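Local atomic coordinates of epoxide hydrolase (Aspergillus niger, PDB entry 3G02), a protein that probably hydrolyses epoxides to vicinal diols, as an alpha/beta-hydrolase-fold epoxide hydrolase, here in a variant evolved for enantioselectivity. Residues A[32-40]-A[267-275]; A[65-75]-A[292-301]. The protein carries 9 engineered substitutions. All blocks are in the same frame, centred on the assembly; numbering follows the deposited sequence.

Contact 1: residues A[32-40]-A[267-275]; sequences LKTLVRLSK and LSSSPIALL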
ATOM      1  N   LEU A  32      -1.404  20.948  12.380  1.00 13.66           N
ATOM      2  CA  LEU A  32      -2.290  19.847  12.005  1.00 13.04           C
ATOM      3  C   LEU A  32      -3.564  20.347  11.317  1.00 13.11           C
ATOM      4  O   LEU A  32      -3.928  19.846  10.258  1.00 12.73           O
ATOM      5  CB  LEU A  32      -2.617  18.962  13.219  1.00 12.73           C
ATOM      6  CG  LEU A  32      -3.700  17.880  13.070  1.00 12.26           C
ATOM      7  CD1 LEU A  32      -3.396  16.925  11.910  1.00 11.86           C
ATOM      8  CD2 LEU A  32      -3.869  17.100  14.365  1.00 12.64           C
ATOM      9  N   LYS A  33      -4.230  21.340  11.900  0.50 13.05           N
ATOM     10  CA  LYS A  33      -5.469  21.846  11.309  0.50 13.38           C
ATOM     11  C   LYS A  33      -5.240  22.528   9.956  0.50 13.33           C
ATOM     12  O   LYS A  33      -6.066  22.395   9.051  0.50 13.31           O
ATOM     13  CB  LYS A  33      -6.235  22.747  12.288  0.50 13.56           C
ATOM     14  CG  LYS A  33      -6.680  22.032  13.571  0.50 14.45           C
ATOM     15  CD  LYS A  33      -7.637  20.865  13.305  0.50 15.57           C
ATOM     16  CE  LYS A  33      -7.629  19.860  14.457  0.50 16.03           C
ATOM     17  NZ  LYS A  33      -8.223  20.400  15.712  0.50 17.23           N
ATOM     18  N   THR A  34      -4.119  23.239   9.819  1.00 13.33           N
ATOM     19  CA  THR A  34      -3.726  23.820   8.531  1.00 13.50           C
ATOM     20  C   THR A  34      -3.552  22.733   7.468  1.00 13.39           C
ATOM     21  O   THR A  34      -4.059  22.866   6.354  1.00 13.75           O
ATOM     22  CB  THR A  34      -2.436  24.658   8.663  1.00 13.64           C
ATOM     23  OG1 THR A  34      -2.713  25.817   9.458  1.00 14.65           O
ATOM     24  CG2 THR A  34      -1.913  25.105   7.293  1.00 13.92           C
ATOM     25  N   LEU A  35      -2.868  21.649   7.827  1.00 13.57           N
ATOM     26  CA  LEU A  35      -2.619  20.578   6.866  1.00 13.78           C
ATOM     27  C   LEU A  35      -3.868  19.750   6.570  1.00 13.66           C
ATOM     28  O   LEU A  35      -4.027  19.258   5.457  1.00 13.81           O
ATOM     29  CB  LEU A  35      -1.434  19.708   7.296  1.00 13.99           C
ATOM     30  CG  LEU A  35      -0.085  20.424   7.487  1.00 15.01           C
ATOM     31  CD1 LEU A  35       1.010  19.425   7.809  1.00 16.13           C
ATOM     32  CD2 LEU A  35       0.301  21.277   6.279  1.00 16.61           C
ATOM     33  N   VAL A  36      -4.763  19.615   7.547  1.00 13.51           N
ATOM     34  CA  VAL A  36      -6.068  18.999   7.289  1.00 13.63           C
ATOM     35  C   VAL A  36      -6.845  19.838   6.270  1.00 14.29           C
ATOM     36  O   VAL A  36      -7.396  19.302   5.308  1.00 14.29           O
ATOM     37  CB  VAL A  36      -6.903  18.800   8.582  1.00 13.41           C
ATOM     38  CG1 VAL A  36      -8.326  18.354   8.247  1.00 12.67           C
ATOM     39  CG2 VAL A  36      -6.240  17.779   9.507  1.00 13.52           C
ATOM     40  N   ARG A  37      -6.864  21.154   6.480  1.00 14.72           N
ATOM     41  CA  ARG A  37      -7.546  22.072   5.571  1.00 15.71           C
ATOM     42  C   ARG A  37      -6.939  22.052   4.163  1.00 15.14           C
ATOM     43  O   ARG A  37      -7.672  22.023   3.174  1.00 15.51           O
ATOM     44  CB  ARG A  37      -7.539  23.496   6.135  1.00 15.70           C
ATOM     45  CG  ARG A  37      -8.489  24.442   5.411  1.00 17.48           C
ATOM     46  CD  ARG A  37      -8.373  25.875   5.914  1.00 17.90           C
ATOM     47  NE  ARG A  37      -7.150  26.521   5.443  1.00 23.12           N
ATOM     48  CZ  ARG A  37      -6.087  26.780   6.202  1.00 24.09           C
ATOM     49  NH1 ARG A  37      -6.082  26.461   7.492  1.00 25.66           N
ATOM     50  NH2 ARG A  37      -5.027  27.372   5.668  1.00 25.29           N
ATOM     51  N   LEU A  38      -5.610  22.052   4.082  1.00 14.86           N
ATOM     52  CA  LEU A  38      -4.907  22.092   2.794  1.00 15.05           C
ATOM     53  C   LEU A  38      -5.009  20.799   1.991  1.00 14.61           C
ATOM     54  O   LEU A  38      -4.923  20.822   0.760  1.00 14.67           O
ATOM     55  CB  LEU A  38      -3.432  22.443   2.994  1.00 15.47           C
ATOM     56  CG  LEU A  38      -3.076  23.889   3.344  1.00 16.94           C
ATOM     57  CD1 LEU A  38      -1.611  23.953   3.713  1.00 18.60           C
ATOM     58  CD2 LEU A  38      -3.390  24.849   2.197  1.00 18.18           C
ATOM     59  N   SER A  39      -5.191  19.683   2.697  0.50 14.21           N
ATOM     60  CA  SER A  39      -5.272  18.355   2.085  0.50 14.00           C
ATOM     61  C   SER A  39      -6.430  18.228   1.106  0.50 13.82           C
ATOM     62  O   SER A  39      -7.535  18.706   1.360  0.50 13.88           O
ATOM     63  CB  SER A  39      -5.410  17.280   3.164  0.50 13.85           C
ATOM     64  OG  SER A  39      -4.263  17.217   3.990  0.50 13.77           O
ATOM     65  N   LYS A  40      -6.167  17.569  -0.017  0.50 13.59           N
ATOM     66  CA  LYS A  40      -7.201  17.299  -1.005  0.50 13.52           C
ATOM     67  C   LYS A  40      -7.802  15.916  -0.770  0.50 13.52           C
ATOM     68  O   LYS A  40      -7.249  15.107  -0.023  0.50 13.50           O
ATOM     69  CB  LYS A  40      -6.620  17.374  -2.425  0.50 13.60           C
ATOM     70  CG  LYS A  40      -5.850  18.651  -2.762  0.50 13.80           C
ATOM     71  CD  LYS A  40      -6.766  19.869  -2.846  0.50 14.84           C
ATOM     72  CE  LYS A  40      -6.051  21.052  -3.476  0.50 15.77           C
ATOM     73  NZ  LYS A  40      -6.771  22.333  -3.237  0.50 17.08           N
ATOM     74  N   LEU A 267       2.388   8.489   4.080  1.00  6.85           N
ATOM     75  CA  LEU A 267       1.432   8.809   5.146  1.00  7.36           C
ATOM     76  C   LEU A 267       1.853   9.972   6.043  1.00  7.95           C
ATOM     77  O   LEU A 267       1.009  10.585   6.709  1.00  9.41           O
ATOM     78  CB  LEU A 267       1.119   7.568   5.986  1.00  7.27           C
ATOM     79  CG  LEU A 267       0.582   6.366   5.205  1.00  7.03           C
ATOM     80  CD1 LEU A 267       0.143   5.333   6.192  1.00  7.71           C
ATOM     81  CD2 LEU A 267      -0.567   6.729   4.266  1.00  7.71           C
ATOM     82  N   SER A 268       3.148  10.282   6.049  1.00  8.08           N
ATOM     83  CA  SER A 268       3.650  11.444   6.778  1.00  8.42           C
ATOM     84  C   SER A 268       3.352  12.753   6.060  1.00  8.41           C
ATOM     85  O   SER A 268       3.379  13.815   6.687  1.00  8.45           O
ATOM     86  CB  SER A 268       5.153  11.323   6.990  1.00  8.38           C
ATOM     87  OG  SER A 268       5.454  10.236   7.846  1.00  9.37           O
ATOM     88  N   SER A 269       3.069  12.683   4.762  1.00  8.67           N
ATOM     89  CA  SER A 269       2.933  13.891   3.943  1.00  8.75           C
ATOM     90  C   SER A 269       1.700  14.721   4.280  1.00  8.89           C
ATOM     91  O   SER A 269       1.735  15.952   4.201  1.00  9.66           O
ATOM     92  CB  SER A 269       2.950  13.537   2.453  1.00  8.50           C
ATOM     93  OG  SER A 269       1.774  12.853   2.073  1.00  9.31           O
ATOM     94  N   SER A 270       0.619  14.042   4.649  1.00  8.89           N
ATOM     95  CA  SER A 270      -0.671  14.679   4.889  1.00  8.39           C
ATOM     96  C   SER A 270      -1.438  13.910   5.954  1.00  8.48           C
ATOM     97  O   SER A 270      -1.461  12.674   5.934  1.00  8.20           O
ATOM     98  CB  SER A 270      -1.498  14.718   3.602  1.00  8.68           C
ATOM     99  OG  SER A 270      -2.868  14.966   3.877  1.00  9.14           O
ATOM    100  N   PRO A 271      -2.087  14.633   6.885  1.00  8.07           N
ATOM    101  CA  PRO A 271      -2.886  13.955   7.908  1.00  8.09           C
ATOM    102  C   PRO A 271      -4.084  13.206   7.323  1.00  7.79           C
ATOM    103  O   PRO A 271      -4.563  12.247   7.924  1.00  8.11           O
ATOM    104  CB  PRO A 271      -3.339  15.104   8.821  1.00  7.97           C
ATOM    105  CG  PRO A 271      -3.271  16.324   7.953  1.00  8.44           C
ATOM    106  CD  PRO A 271      -2.101  16.102   7.052  1.00  8.41           C
ATOM    107  N   ILE A 272      -4.556  13.647   6.159  1.00  7.50           N
ATOM    108  CA  ILE A 272      -5.658  12.976   5.472  1.00  7.70           C
ATOM    109  C   ILE A 272      -5.208  11.639   4.858  1.00  7.28           C
ATOM    110  O   ILE A 272      -5.970  10.666   4.864  1.00  7.45           O
ATOM    111  CB  ILE A 272      -6.343  13.920   4.448  1.00  8.01           C
ATOM    112  CG1 ILE A 272      -7.191  14.964   5.199  1.00  9.18           C
ATOM    113  CG2 ILE A 272      -7.167  13.148   3.410  1.00  8.65           C
ATOM    114  CD1 ILE A 272      -8.368  14.420   5.979  1.00 10.33           C
ATOM    115  N   ALA A 273      -3.971  11.588   4.360  1.00  6.99           N
ATOM    116  CA  ALA A 273      -3.384  10.317   3.925  1.00  6.52           C
ATOM    117  C   ALA A 273      -3.354   9.328   5.087  1.00  6.37           C
ATOM    118  O   ALA A 273      -3.787   8.185   4.949  1.00  6.52           O
ATOM    119  CB  ALA A 273      -1.979  10.521   3.363  1.00  6.61           C
ATOM    120  N   LEU A 274      -2.860   9.786   6.233  1.00  6.14           N
ATOM    121  CA  LEU A 274      -2.801   8.937   7.409  1.00  5.66           C
ATOM    122  C   LEU A 274      -4.202   8.475   7.840  1.00  5.68           C
ATOM    123  O   LEU A 274      -4.413   7.299   8.156  1.00  5.91           O
ATOM    124  CB  LEU A 274      -2.081   9.665   8.544  1.00  5.83           C
ATOM    125  CG  LEU A 274      -1.782   8.835   9.792  1.00  5.46           C
ATOM    126  CD1 LEU A 274      -0.698   7.805   9.540  1.00  5.46           C
ATOM    127  CD2 LEU A 274      -1.386   9.771  10.919  1.00  5.22           C
ATOM    128  N   LEU A 275      -5.157   9.403   7.850  1.00  5.75           N
ATOM    129  CA  LEU A 275      -6.530   9.082   8.242  1.00  5.84           C
ATOM    130  C   LEU A 275      -7.156   8.023   7.333  1.00  5.85           C
ATOM    131  O   LEU A 275      -7.836   7.116   7.813  1.00  6.11           O
ATOM    132  CB  LEU A 275      -7.403  10.346   8.263  1.00  6.46           C
ATOM    133  CG  LEU A 275      -8.905  10.190   8.541  1.00  6.42           C
ATOM    134  CD1 LEU A 275      -9.186   9.654   9.938  1.00  8.30           C
ATOM    135  CD2 LEU A 275      -9.611  11.524   8.349  1.00  6.99           C
TER
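The N-capped start of helix 271-284 is set against the C-terminal end of helix 26-38, joining the N-terminal region of this alpha/beta-hydrolase-fold enzyme to a helix far along the chain. Pro271, the first residue of its helix, carries most of the apolar contact; proline suits a first turn because it needs no N-H bond there. Its ring enters a groove between Leu32, Leu35 and Val36, each through a different atom. Leu32 CD1 lies 3.6 Å from Pro271 CB, and Leu35 CB meets Pro271 CD at 3.7 Å. Val36 holds CG1 anti to its backbone N (chi1 171°), which leaves CG2 beside that N, and from there CG2 reaches Pro271 CG at 3.7 Å. Farther along, Ser39 CB rests against Ile272 CG1. The polar part is a chain of two serines. Ser270 caps the helix, accepting from Ile272 N through its OG at 3.1 Å with a bent N-H...O angle of 137°. The same OG donates to Ser39 OG at 2.7 Å, and Ser39 OG, in the conformer described here, donates a hydrogen bond to Leu35 O. Two small hydroxyls can thus be buried beside proline and isoleucine: in that conformer each gives one bond and receives one, linking Leu35 O, in the last turn of helix 26-38, to the N-H of Ile272.

Contact 2: residues A[65-75]-A[292-301]; sequences MREKWLSEFDW and SETILEMVSL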
ATOM      1  N   MET A  65     -15.342  13.075   7.712  1.00 11.56           N
ATOM      2  CA  MET A  65     -14.316  13.029   8.755  1.00 11.07           C
ATOM      3  C   MET A  65     -13.364  14.215   8.693  1.00 11.21           C
ATOM      4  O   MET A  65     -12.946  14.726   9.734  1.00 10.43           O
ATOM      5  CB  MET A  65     -13.534  11.716   8.690  1.00 11.02           C
ATOM      6  CG  MET A  65     -14.354  10.507   9.092  1.00 11.04           C
ATOM      7  SD  MET A  65     -14.771  10.480  10.846  1.00 11.69           S
ATOM      8  CE  MET A  65     -13.241   9.885  11.567  1.00 11.14           C
ATOM      9  N   ARG A  66     -13.027  14.656   7.477  1.00 11.35           N
ATOM     10  CA  ARG A  66     -12.192  15.844   7.294  1.00 12.48           C
ATOM     11  C   ARG A  66     -12.878  17.079   7.872  1.00 12.68           C
ATOM     12  O   ARG A  66     -12.247  17.875   8.565  1.00 12.24           O
ATOM     13  CB  ARG A  66     -11.857  16.064   5.814  1.00 12.39           C
ATOM     14  CG  ARG A  66     -10.983  17.289   5.567  1.00 13.72           C
ATOM     15  CD  ARG A  66     -10.664  17.478   4.094  1.00 13.97           C
ATOM     16  NE  ARG A  66     -10.068  18.788   3.843  1.00 16.76           N
ATOM     17  CZ  ARG A  66     -10.770  19.903   3.651  1.00 17.63           C
ATOM     18  NH1 ARG A  66     -12.098  19.876   3.670  1.00 18.32           N
ATOM     19  NH2 ARG A  66     -10.145  21.050   3.438  1.00 18.77           N
ATOM     20  N   GLU A  67     -14.173  17.213   7.596  1.00 13.38           N
ATOM     21  CA  GLU A  67     -14.957  18.321   8.140  1.00 14.34           C
ATOM     22  C   GLU A  67     -15.033  18.279   9.664  1.00 14.06           C
ATOM     23  O   GLU A  67     -14.858  19.308  10.327  1.00 14.13           O
ATOM     24  CB  GLU A  67     -16.360  18.351   7.529  1.00 14.86           C
ATOM     25  CG  GLU A  67     -16.571  19.513   6.572  1.00 18.81           C
ATOM     26  CD  GLU A  67     -16.341  20.865   7.235  1.00 21.65           C
ATOM     27  OE1 GLU A  67     -15.368  21.549   6.857  1.00 23.59           O
ATOM     28  OE2 GLU A  67     -17.118  21.237   8.144  1.00 25.02           O
ATOM     29  N   LYS A  68     -15.284  17.090  10.208  1.00 13.70           N
ATOM     30  CA  LYS A  68     -15.297  16.875  11.657  1.00 13.78           C
ATOM     31  C   LYS A  68     -13.954  17.234  12.291  1.00 13.46           C
ATOM     32  O   LYS A  68     -13.902  17.894  13.332  1.00 13.32           O
ATOM     33  CB  LYS A  68     -15.672  15.428  11.990  1.00 13.75           C
ATOM     34  CG  LYS A  68     -17.156  15.112  11.835  1.00 14.78           C
ATOM     35  CD  LYS A  68     -17.475  13.682  12.246  1.00 14.90           C
ATOM     36  CE  LYS A  68     -18.973  13.416  12.186  1.00 17.40           C
ATOM     37  NZ  LYS A  68     -19.286  11.984  12.457  1.00 19.67           N
ATOM     38  N   TRP A  69     -12.867  16.812  11.651  1.00 13.08           N
ATOM     39  CA  TRP A  69     -11.524  17.079  12.147  1.00 13.11           C
ATOM     40  C   TRP A  69     -11.243  18.583  12.211  1.00 14.01           C
ATOM     41  O   TRP A  69     -10.567  19.062  13.123  1.00 14.18           O
ATOM     42  CB  TRP A  69     -10.499  16.404  11.238  1.00 11.97           C
ATOM     43  CG  TRP A  69      -9.271  15.912  11.922  1.00 10.74           C
ATOM     44  CD1 TRP A  69      -8.882  16.150  13.212  1.00 10.06           C
ATOM     45  CD2 TRP A  69      -8.247  15.105  11.336  1.00  9.73           C
ATOM     46  NE1 TRP A  69      -7.684  15.525  13.466  1.00  9.33           N
ATOM     47  CE2 TRP A  69      -7.270  14.881  12.328  1.00  9.47           C
ATOM     48  CE3 TRP A  69      -8.063  14.550  10.063  1.00  9.86           C
ATOM     49  CZ2 TRP A  69      -6.125  14.117  12.087  1.00  9.97           C
ATOM     50  CZ3 TRP A  69      -6.927  13.797   9.823  1.00  9.94           C
ATOM     51  CH2 TRP A  69      -5.976  13.582  10.829  1.00 10.18           C
ATOM     52  N   LEU A  70     -11.772  19.316  11.237  1.00 15.29           N
ATOM     53  CA  LEU A  70     -11.579  20.765  11.168  1.00 16.76           C
ATOM     54  C   LEU A  70     -12.463  21.571  12.120  1.00 17.52           C
ATOM     55  O   LEU A  70     -11.980  22.500  12.781  1.00 18.19           O
ATOM     56  CB  LEU A  70     -11.811  21.260   9.738  1.00 16.82           C
ATOM     57  CG  LEU A  70     -10.713  21.052   8.701  1.00 17.13           C
ATOM     58  CD1 LEU A  70     -11.258  21.331   7.307  1.00 18.25           C
ATOM     59  CD2 LEU A  70      -9.490  21.919   8.999  1.00 18.90           C
ATOM     60  N   SER A  71     -13.740  21.196  12.198  0.50 17.86           N
ATOM     61  CA  SER A  71     -14.771  22.024  12.836  0.50 18.20           C
ATOM     62  C   SER A  71     -15.290  21.517  14.188  0.50 18.46           C
ATOM     63  O   SER A  71     -15.920  22.274  14.934  0.50 18.45           O
ATOM     64  CB  SER A  71     -15.951  22.219  11.875  0.50 18.22           C
ATOM     65  OG  SER A  71     -15.532  22.818  10.664  0.50 18.62           O
ATOM     66  N   GLU A  72     -15.036  20.249  14.498  1.00 18.53           N
ATOM     67  CA  GLU A  72     -15.516  19.648  15.747  1.00 18.93           C
ATOM     68  C   GLU A  72     -14.412  19.156  16.688  1.00 18.25           C
ATOM     69  O   GLU A  72     -14.530  19.285  17.908  1.00 18.79           O
ATOM     70  CB  GLU A  72     -16.515  18.520  15.452  1.00 19.01           C
ATOM     71  CG  GLU A  72     -17.823  18.994  14.810  1.00 20.74           C
ATOM     72  CD  GLU A  72     -18.732  17.858  14.355  1.00 21.01           C
ATOM     73  OE1 GLU A  72     -19.636  18.126  13.533  1.00 24.42           O
ATOM     74  OE2 GLU A  72     -18.558  16.704  14.809  1.00 24.30           O
ATOM     75  N   PHE A  73     -13.342  18.605  16.122  1.00 17.19           N
ATOM     76  CA  PHE A  73     -12.311  17.944  16.921  1.00 16.12           C
ATOM     77  C   PHE A  73     -11.487  18.884  17.801  1.00 15.89           C
ATOM     78  O   PHE A  73     -11.002  19.918  17.342  1.00 15.88           O
ATOM     79  CB  PHE A  73     -11.383  17.112  16.025  1.00 15.73           C
ATOM     80  CG  PHE A  73     -10.351  16.325  16.788  1.00 14.63           C
ATOM     81  CD1 PHE A  73     -10.704  15.161  17.465  1.00 14.64           C
ATOM     82  CD2 PHE A  73      -9.030  16.752  16.837  1.00 14.19           C
ATOM     83  CE1 PHE A  73      -9.752  14.429  18.177  1.00 14.31           C
ATOM     84  CE2 PHE A  73      -8.070  16.028  17.546  1.00 13.80           C
ATOM     85  CZ  PHE A  73      -8.435  14.863  18.219  1.00 14.79           C
ATOM     86  N   ASP A  74     -11.326  18.496  19.064  1.00 15.42           N
ATOM     87  CA  ASP A  74     -10.465  19.214  19.996  1.00 15.57           C
ATOM     88  C   ASP A  74      -9.525  18.217  20.675  1.00 14.56           C
ATOM     89  O   ASP A  74      -9.964  17.293  21.364  1.00 14.64           O
ATOM     90  CB  ASP A  74     -11.305  19.986  21.025  1.00 15.99           C
ATOM     91  CG  ASP A  74     -10.464  20.874  21.951  1.00 17.52           C
ATOM     92  OD1 ASP A  74      -9.226  20.984  21.779  1.00 19.24           O
ATOM     93  OD2 ASP A  74     -11.068  21.469  22.872  1.00 20.28           O
ATOM     94  N   TRP A  75      -8.228  18.417  20.467  1.00 14.03           N
ATOM     95  CA  TRP A  75      -7.202  17.562  21.052  1.00 13.39           C
ATOM     96  C   TRP A  75      -7.165  17.616  22.584  1.00 13.36           C
ATOM     97  O   TRP A  75      -6.898  16.606  23.237  1.00 13.16           O
ATOM     98  CB  TRP A  75      -5.831  17.942  20.479  1.00 13.02           C
ATOM     99  CG  TRP A  75      -4.687  17.220  21.115  1.00 12.63           C
ATOM    100  CD1 TRP A  75      -3.828  17.715  22.054  1.00 12.68           C
ATOM    101  CD2 TRP A  75      -4.284  15.864  20.877  1.00 11.49           C
ATOM    102  NE1 TRP A  75      -2.913  16.758  22.410  1.00 12.26           N
ATOM    103  CE2 TRP A  75      -3.165  15.611  21.702  1.00 11.73           C
ATOM    104  CE3 TRP A  75      -4.754  14.840  20.039  1.00 11.89           C
ATOM    105  CZ2 TRP A  75      -2.509  14.376  21.717  1.00 12.06           C
ATOM    106  CZ3 TRP A  75      -4.101  13.616  20.053  1.00 11.98           C
ATOM    107  CH2 TRP A  75      -2.991  13.392  20.892  1.00 12.29           C
ATOM    108  N   SER A 292     -16.643   8.149  15.694  1.00 11.86           N
ATOM    109  CA  SER A 292     -15.738   8.868  14.805  1.00 12.30           C
ATOM    110  C   SER A 292     -14.681   9.649  15.590  1.00 12.06           C
ATOM    111  O   SER A 292     -13.527   9.732  15.167  1.00 11.65           O
ATOM    112  CB  SER A 292     -16.525   9.773  13.863  1.00 12.49           C
ATOM    113  OG  SER A 292     -17.284   8.984  12.961  1.00 13.81           O
ATOM    114  N   GLU A 293     -15.077  10.192  16.742  1.00 12.35           N
ATOM    115  CA  GLU A 293     -14.154  10.874  17.659  1.00 12.84           C
ATOM    116  C   GLU A 293     -12.962   9.993  18.059  1.00 11.93           C
ATOM    117  O   GLU A 293     -11.827  10.468  18.125  1.00 11.80           O
ATOM    118  CB  GLU A 293     -14.916  11.365  18.903  1.00 13.39           C
ATOM    119  CG  GLU A 293     -14.059  11.818  20.094  1.00 16.72           C
ATOM    120  CD  GLU A 293     -13.348  13.149  19.887  1.00 19.82           C
ATOM    121  OE1 GLU A 293     -13.752  13.941  19.007  1.00 21.45           O
ATOM    122  OE2 GLU A 293     -12.373  13.407  20.627  1.00 22.19           O
ATOM    123  N   THR A 294     -13.220   8.713  18.318  1.00 11.31           N
ATOM    124  CA  THR A 294     -12.160   7.774  18.678  1.00 10.93           C
ATOM    125  C   THR A 294     -11.145   7.636  17.539  1.00 10.27           C
ATOM    126  O   THR A 294      -9.936   7.677  17.772  1.00  9.60           O
ATOM    127  CB  THR A 294     -12.735   6.401  19.066  1.00 11.05           C
ATOM    128  OG1 THR A 294     -13.623   6.566  20.180  1.00 13.15           O
ATOM    129  CG2 THR A 294     -11.622   5.418  19.436  1.00 11.70           C
ATOM    130  N   ILE A 295     -11.640   7.500  16.311  1.00  9.80           N
ATOM    131  CA  ILE A 295     -10.759   7.398  15.150  1.00  9.41           C
ATOM    132  C   ILE A 295      -9.904   8.661  14.990  1.00  9.18           C
ATOM    133  O   ILE A 295      -8.694   8.567  14.779  1.00  8.43           O
ATOM    134  CB  ILE A 295     -11.538   7.061  13.852  1.00  9.46           C
ATOM    135  CG1 ILE A 295     -12.259   5.712  14.011  1.00  9.58           C
ATOM    136  CG2 ILE A 295     -10.601   7.052  12.637  1.00  9.21           C
ATOM    137  CD1 ILE A 295     -13.042   5.249  12.787  1.00 10.02           C
ATOM    138  N   LEU A 296     -10.521   9.835  15.126  1.00  9.00           N
ATOM    139  CA  LEU A 296      -9.769  11.088  15.038  1.00  9.21           C
ATOM    140  C   LEU A 296      -8.718  11.222  16.144  1.00  8.90           C
ATOM    141  O   LEU A 296      -7.619  11.704  15.888  1.00  8.89           O
ATOM    142  CB  LEU A 296     -10.700  12.308  15.014  1.00  9.35           C
ATOM    143  CG  LEU A 296     -11.573  12.459  13.763  1.00  9.77           C
ATOM    144  CD1 LEU A 296     -12.455  13.701  13.874  1.00 10.48           C
ATOM    145  CD2 LEU A 296     -10.735  12.521  12.486  1.00 10.53           C
ATOM    146  N   GLU A 297      -9.049  10.775  17.355  1.00  9.10           N
ATOM    147  CA  GLU A 297      -8.099  10.770  18.465  1.00  9.82           C
ATOM    148  C   GLU A 297      -6.878   9.904  18.155  1.00  9.09           C
ATOM    149  O   GLU A 297      -5.738  10.338  18.322  1.00  9.03           O
ATOM    150  CB  GLU A 297      -8.764  10.263  19.754  1.00  9.81           C
ATOM    151  CG  GLU A 297      -9.722  11.255  20.398  1.00 11.10           C
ATOM    152  CD  GLU A 297     -10.536  10.654  21.538  1.00 11.70           C
ATOM    153  OE1 GLU A 297     -10.469   9.429  21.772  1.00 13.08           O
ATOM    154  OE2 GLU A 297     -11.245  11.429  22.211  1.00 15.68           O
ATOM    155  N   MET A 298      -7.124   8.675  17.705  1.00  9.04           N
ATOM    156  CA  MET A 298      -6.039   7.724  17.444  1.00  9.01           C
ATOM    157  C   MET A 298      -5.148   8.171  16.296  1.00  8.24           C
ATOM    158  O   MET A 298      -3.924   8.066  16.369  1.00  8.03           O
ATOM    159  CB  MET A 298      -6.579   6.318  17.169  1.00  9.85           C
ATOM    160  CG  MET A 298      -7.378   5.702  18.315  1.00 10.89           C
ATOM    161  SD  MET A 298      -6.576   5.807  19.934  1.00 14.83           S
ATOM    162  CE  MET A 298      -7.474   4.526  20.827  1.00 13.84           C
ATOM    163  N   VAL A 299      -5.772   8.664  15.231  1.00  7.73           N
ATOM    164  CA  VAL A 299      -5.028   9.151  14.074  1.00  7.65           C
ATOM    165  C   VAL A 299      -4.233  10.416  14.420  1.00  7.68           C
ATOM    166  O   VAL A 299      -3.066  10.538  14.042  1.00  8.03           O
ATOM    167  CB  VAL A 299      -5.948   9.356  12.841  1.00  7.72           C
ATOM    168  CG1 VAL A 299      -5.207  10.037  11.704  1.00  7.29           C
ATOM    169  CG2 VAL A 299      -6.503   8.012  12.361  1.00  8.17           C
ATOM    170  N   SER A 300      -4.854  11.341  15.153  1.00  7.72           N
ATOM    171  CA  SER A 300      -4.158  12.554  15.592  1.00  7.70           C
ATOM    172  C   SER A 300      -2.964  12.215  16.477  1.00  7.58           C
ATOM    173  O   SER A 300      -1.900  12.808  16.333  1.00  7.69           O
ATOM    174  CB  SER A 300      -5.107  13.499  16.332  1.00  7.50           C
ATOM    175  OG  SER A 300      -6.145  13.937  15.472  1.00  8.31           O
ATOM    176  N   LEU A 301      -3.143  11.248  17.377  1.00  7.81           N
ATOM    177  CA  LEU A 301      -2.062  10.774  18.236  1.00  8.13           C
ATOM    178  C   LEU A 301      -0.885  10.258  17.409  1.00  7.76           C
ATOM    179  O   LEU A 301       0.263  10.621  17.664  1.00  8.11           O
ATOM    180  CB  LEU A 301      -2.581   9.689  19.183  1.00  8.23           C
ATOM    181  CG  LEU A 301      -1.574   8.956  20.073  1.00  9.10           C
ATOM    182  CD1 LEU A 301      -0.855   9.908  21.036  1.00 10.23           C
ATOM    183  CD2 LEU A 301      -2.279   7.834  20.823  1.00  8.99           C
TER
HETATM  184  O   HOH W   1     -18.496  10.241  10.438  1.00 33.88           O
HETATM  185  O   HOH W   2     -13.151  16.440  19.886  1.00 25.08           O
HETATM  186  O   HOH W   3     -11.033  15.226  22.447  1.00 29.77           O
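Helix 59-71 and the turn after it pack across helix 292-304, the short segments crossing at -73°, in a helix-helix contact of the alpha/beta-hydrolase-fold protein. Apolar contact centres on Leu296, whose branches part: CD1 leans on the backbone of Trp69, while CD2 sits over one face of the indole, a CH-pi contact 3.9 Å from the centroid of the five-membered ring. Met65, its unbranched chain bent at chi2 and chi3, brings CE to Leu296 CD2 at 3.8 Å. Trp69 CH2 meets Val299 CG1, and Phe73 CD1 touches Leu296 CB as the two side chains point opposite ways. Trp75 meets Ser300 CB and the backbone of Leu301 with CZ3 and CH2, at a slant, while its NE1 donates a hydrogen bond to Glu79 OE2.

Water-mediated links lie at the margin. One water joins Lys68 NZ to Ser292 OG; two others connect the backbone N and O of Asp74 to the carboxylate of Glu293, whose OE1 also touches the Phe73 edge at CD1, the two planes 26° apart.

The direct hydrogen bond is Trp69 NE1 to Ser300 OG, 3.0 Å long, with the oxygen tilted 22° from the indole plane; Ser300, small enough to fit at the indole edge and beside Phe73 CE2, donates its own hydrogen bond from OG to Leu296 O at 2.7 Å.

Both contacts are largely buried, and their centres lie about 12 Å apart on the same side of the chain's centre. They pair consecutive helices with consecutive helices: 26-38 meets 271-284 in contact 1, and 59-71 meets 292-304 in contact 2. Trp69 joins them by also packing on Val36 and Pro271, while Arg66 hydrogen-bonds to the carbonyls of Val36 and Arg37 at the end of helix 26-38. Contact 1 is small, aliphatic and closed by one direct serine-serine hydrogen bond, and it borders the second subunit, where Lys40 packs on Ser268 of that chain. Contact 2 buries over twice the area, relies on aromatic rings, has water bridges along its margin and touches no other chain.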